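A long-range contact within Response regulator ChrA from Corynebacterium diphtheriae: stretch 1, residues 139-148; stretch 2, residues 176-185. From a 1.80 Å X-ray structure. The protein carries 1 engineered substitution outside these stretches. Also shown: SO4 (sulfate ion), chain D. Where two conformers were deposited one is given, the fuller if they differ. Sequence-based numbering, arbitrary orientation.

Stretch 1 139-148: PRQALSAREI
Stretch 2, residues 176-185: THLVHIYSKL

Stretch 2 lies within a helix that begins earlier in the chain; from His180 on, its amides bond to carbonyls four residues back, as in Ile181 N to His177 O at 2.9 Å. Stretch 1 runs extended from Pro139 to Ser144 (phi -59 to -105°, psi 138 to 172°), then turns into a helix at Ala145. Ser144 (chi1 p) caps that helix: Glu147 N donates to Ser144 OG at 3.1 Å, while Ser144 N donates to Glu147 OE1 at 2.9 Å. The closest CA atoms across the contact are those of Glu147 and His177, 6.7 Å apart.

His177 (chi1 m, chi2 -55°) points toward stretch 1. Its flat ring receives the aliphatic part of Arg146 (t, p, p) over one face, with Arg146 CG 3.9 Å from the ring centroid. A water links His177 ND1 (2.6 Å) to Glu147 OE2 (2.7 Å), donating to the carboxylate.

One turn on, His180 (t, chi2 -121°) makes a direct polar link: His180 ND1 donates to Glu147 OE2 at 2.5 Å and 174°, the oxygen lying at the ring edge, where an imidazole N-H can reach it. Glu147 (m, t, chi3 -25°) thus uses one carboxylate oxygen across the contact and the other within its own stretch. Its methylenes suit apolar company: Glu147 CG packs 3.6 Å from CG1 of buried Ile181 (m, t).

Ser183 (t) offers a small hydroxyl at the edge of the Arg140 guanidinium, accepting a weak bond from Arg140 NH1 to Ser183 OG at 3.5 Å. Arg140 is m, t, p, with chi4 at 180°.

Lys184 (m, m, m, t) points toward stretch 1, and its length suits both apolar and polar contacts. Lys184 CG meets Leu143 CD2 (Leu143 m, t) at 4.0 Å, Lys184 CD covers one guanidinium face, and Lys184 NZ donates to Gln141 O at 2.6 Å, despite Arg140 NE lying 3.7 Å from Lys184 NZ.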

# COMPACT_ATOMS: atom_id res chain seq x y z
N PRO A 139 7.71 -3.12 -13.45
CA PRO A 139 8.93 -3.34 -14.25
C PRO A 139 9.57 -2.01 -14.47
O PRO A 139 8.86 -1.00 -14.63
CB PRO A 139 8.40 -3.93 -15.54
CG PRO A 139 7.07 -4.53 -15.14
CD PRO A 139 6.53 -3.49 -14.22
N ARG A 140 10.89 -1.96 -14.36
CA ARG A 140 11.59 -0.68 -14.40
C ARG A 140 12.25 -0.58 -15.75
O ARG A 140 12.44 -1.59 -16.45
CB ARG A 140 12.57 -0.54 -13.24
CG ARG A 140 11.95 -0.05 -11.92
CD ARG A 140 12.99 0.58 -10.94
NE ARG A 140 13.21 2.04 -11.14
CZ ARG A 140 14.05 2.79 -10.42
NH1 ARG A 140 14.80 2.25 -9.46
NH2 ARG A 140 14.17 4.11 -10.67
N GLN A 141 12.45 0.65 -16.21
CA GLN A 141 13.00 0.86 -17.54
C GLN A 141 14.52 0.64 -17.55
O GLN A 141 15.18 0.79 -16.56
CB GLN A 141 12.71 2.31 -18.00
CG GLN A 141 13.43 3.33 -17.15
CD GLN A 141 13.17 4.79 -17.58
OE1 GLN A 141 12.51 5.05 -18.60
NE2 GLN A 141 13.70 5.73 -16.79
N ALA A 142 15.05 0.37 -18.72
CA ALA A 142 16.49 0.18 -18.87
C ALA A 142 17.17 1.50 -18.62
O ALA A 142 16.55 2.56 -18.72
CB ALA A 142 16.77 -0.27 -20.25
N LEU A 143 18.45 1.45 -18.30
CA LEU A 143 19.24 2.67 -18.30
C LEU A 143 19.18 3.27 -19.71
O LEU A 143 19.20 2.57 -20.73
CB LEU A 143 20.68 2.34 -17.92
CG LEU A 143 20.95 2.12 -16.43
CD1 LEU A 143 22.43 2.12 -16.20
CD2 LEU A 143 20.39 3.23 -15.62
N SER A 144 19.14 4.60 -19.80
CA SER A 144 19.10 5.23 -21.09
C SER A 144 20.52 5.37 -21.69
O SER A 144 21.53 5.26 -20.99
CB SER A 144 18.57 6.66 -20.89
OG SER A 144 19.51 7.44 -20.15
N ALA A 145 20.58 5.79 -22.94
CA ALA A 145 21.84 5.96 -23.61
C ALA A 145 22.67 7.01 -22.86
O ALA A 145 23.87 6.85 -22.72
CB ALA A 145 21.62 6.40 -25.05
N ARG A 146 22.01 8.07 -22.38
CA ARG A 146 22.70 9.14 -21.65
C ARG A 146 23.28 8.62 -20.36
O ARG A 146 24.40 8.94 -19.98
CB ARG A 146 21.75 10.28 -21.34
CG ARG A 146 22.36 11.37 -20.47
CD ARG A 146 23.50 12.08 -21.24
NE ARG A 146 22.91 13.09 -22.13
CZ ARG A 146 23.59 13.90 -22.94
NH1 ARG A 146 24.90 13.74 -23.13
NH2 ARG A 146 22.94 14.87 -23.62
N GLU A 147 22.52 7.79 -19.66
CA GLU A 147 22.99 7.24 -18.42
C GLU A 147 24.20 6.29 -18.64
O GLU A 147 25.16 6.32 -17.84
CB GLU A 147 21.84 6.53 -17.69
CG GLU A 147 20.83 7.49 -17.01
CD GLU A 147 19.51 6.82 -16.58
OE1 GLU A 147 19.08 5.77 -17.15
OE2 GLU A 147 18.82 7.42 -15.71
N ILE A 148 24.16 5.49 -19.70
CA ILE A 148 25.28 4.60 -20.04
C ILE A 148 26.52 5.42 -20.37
O ILE A 148 27.62 5.13 -19.91
CB ILE A 148 24.93 3.71 -21.25
CG1 ILE A 148 23.79 2.72 -20.91
CG2 ILE A 148 26.18 3.01 -21.78
CD1 ILE A 148 24.05 1.87 -19.69
N THR A 176 21.70 15.16 -11.32
CA THR A 176 20.38 14.56 -11.41
C THR A 176 20.41 13.17 -12.04
O THR A 176 19.74 12.25 -11.56
CB THR A 176 19.44 15.49 -12.17
OG1 THR A 176 19.37 16.71 -11.40
CG2 THR A 176 18.09 14.88 -12.30
N HIS A 177 21.17 13.03 -13.12
CA HIS A 177 21.33 11.74 -13.76
C HIS A 177 21.99 10.77 -12.80
O HIS A 177 21.59 9.62 -12.78
CB HIS A 177 22.19 11.83 -15.02
CG HIS A 177 21.51 12.45 -16.20
ND1 HIS A 177 20.31 12.00 -16.71
CD2 HIS A 177 21.89 13.48 -17.00
CE1 HIS A 177 19.97 12.72 -17.77
NE2 HIS A 177 20.91 13.64 -17.95
N LEU A 178 23.03 11.20 -12.11
CA LEU A 178 23.71 10.31 -11.15
C LEU A 178 22.75 9.84 -10.08
O LEU A 178 22.77 8.65 -9.69
CB LEU A 178 24.95 10.93 -10.52
CG LEU A 178 26.11 11.18 -11.46
CD1 LEU A 178 27.18 11.97 -10.75
CD2 LEU A 178 26.61 9.87 -12.05
N VAL A 179 21.89 10.73 -9.58
CA VAL A 179 20.88 10.26 -8.60
C VAL A 179 20.04 9.11 -9.14
O VAL A 179 19.86 8.07 -8.45
CB VAL A 179 19.96 11.43 -8.07
CG1 VAL A 179 18.79 10.87 -7.28
CG2 VAL A 179 20.79 12.38 -7.23
N HIS A 180 19.61 9.23 -10.39
CA HIS A 180 18.75 8.23 -10.95
C HIS A 180 19.54 6.95 -11.20
O HIS A 180 19.04 5.86 -10.94
CB HIS A 180 18.12 8.68 -12.24
CG HIS A 180 17.02 7.78 -12.71
ND1 HIS A 180 17.04 7.14 -13.93
CD2 HIS A 180 15.87 7.40 -12.10
CE1 HIS A 180 15.93 6.43 -14.06
NE2 HIS A 180 15.21 6.56 -12.96
N ILE A 181 20.78 7.11 -11.67
CA ILE A 181 21.61 5.92 -11.96
C ILE A 181 21.88 5.14 -10.68
O ILE A 181 21.76 3.88 -10.66
CB ILE A 181 22.95 6.37 -12.64
CG1 ILE A 181 22.73 6.83 -14.06
CG2 ILE A 181 23.99 5.26 -12.58
CD1 ILE A 181 23.82 7.76 -14.59
N TYR A 182 22.23 5.84 -9.61
CA TYR A 182 22.57 5.20 -8.34
C TYR A 182 21.38 4.46 -7.80
O TYR A 182 21.49 3.35 -7.25
CB TYR A 182 23.02 6.25 -7.31
CG TYR A 182 24.35 6.93 -7.56
CD1 TYR A 182 25.16 6.60 -8.63
CD2 TYR A 182 24.79 7.92 -6.71
CE1 TYR A 182 26.36 7.26 -8.86
CE2 TYR A 182 25.98 8.56 -6.92
CZ TYR A 182 26.75 8.25 -8.00
OH TYR A 182 27.93 8.93 -8.21
N SER A 183 20.21 5.04 -7.97
CA SER A 183 18.98 4.38 -7.55
C SER A 183 18.76 3.06 -8.34
O SER A 183 18.53 2.01 -7.74
CB SER A 183 17.80 5.35 -7.62
OG SER A 183 16.57 4.67 -7.73
N LYS A 184 18.91 3.09 -9.66
CA LYS A 184 18.76 1.92 -10.52
C LYS A 184 19.77 0.82 -10.20
O LYS A 184 19.46 -0.38 -10.33
CB LYS A 184 18.91 2.30 -12.00
CG LYS A 184 17.96 3.38 -12.48
CD LYS A 184 16.59 2.83 -12.69
CE LYS A 184 16.50 2.15 -14.04
NZ LYS A 184 15.33 1.25 -14.05
N LEU A 185 20.98 1.23 -9.86
CA LEU A 185 22.09 0.30 -9.55
C LEU A 185 22.11 -0.20 -8.11
O LEU A 185 22.87 -1.11 -7.79
CB LEU A 185 23.43 0.97 -9.89
CG LEU A 185 23.61 1.27 -11.38
CD1 LEU A 185 24.99 1.87 -11.60
CD2 LEU A 185 23.44 0.04 -12.24
S SO4 D . 29.38 10.73 -5.55
O1 SO4 D . 28.92 10.92 -6.96
O2 SO4 D . 30.17 11.87 -5.09
O3 SO4 D . 28.08 10.62 -4.89
O4 SO4 D . 30.23 9.57 -5.28
O HOH W 1 18.65 10.15 -15.82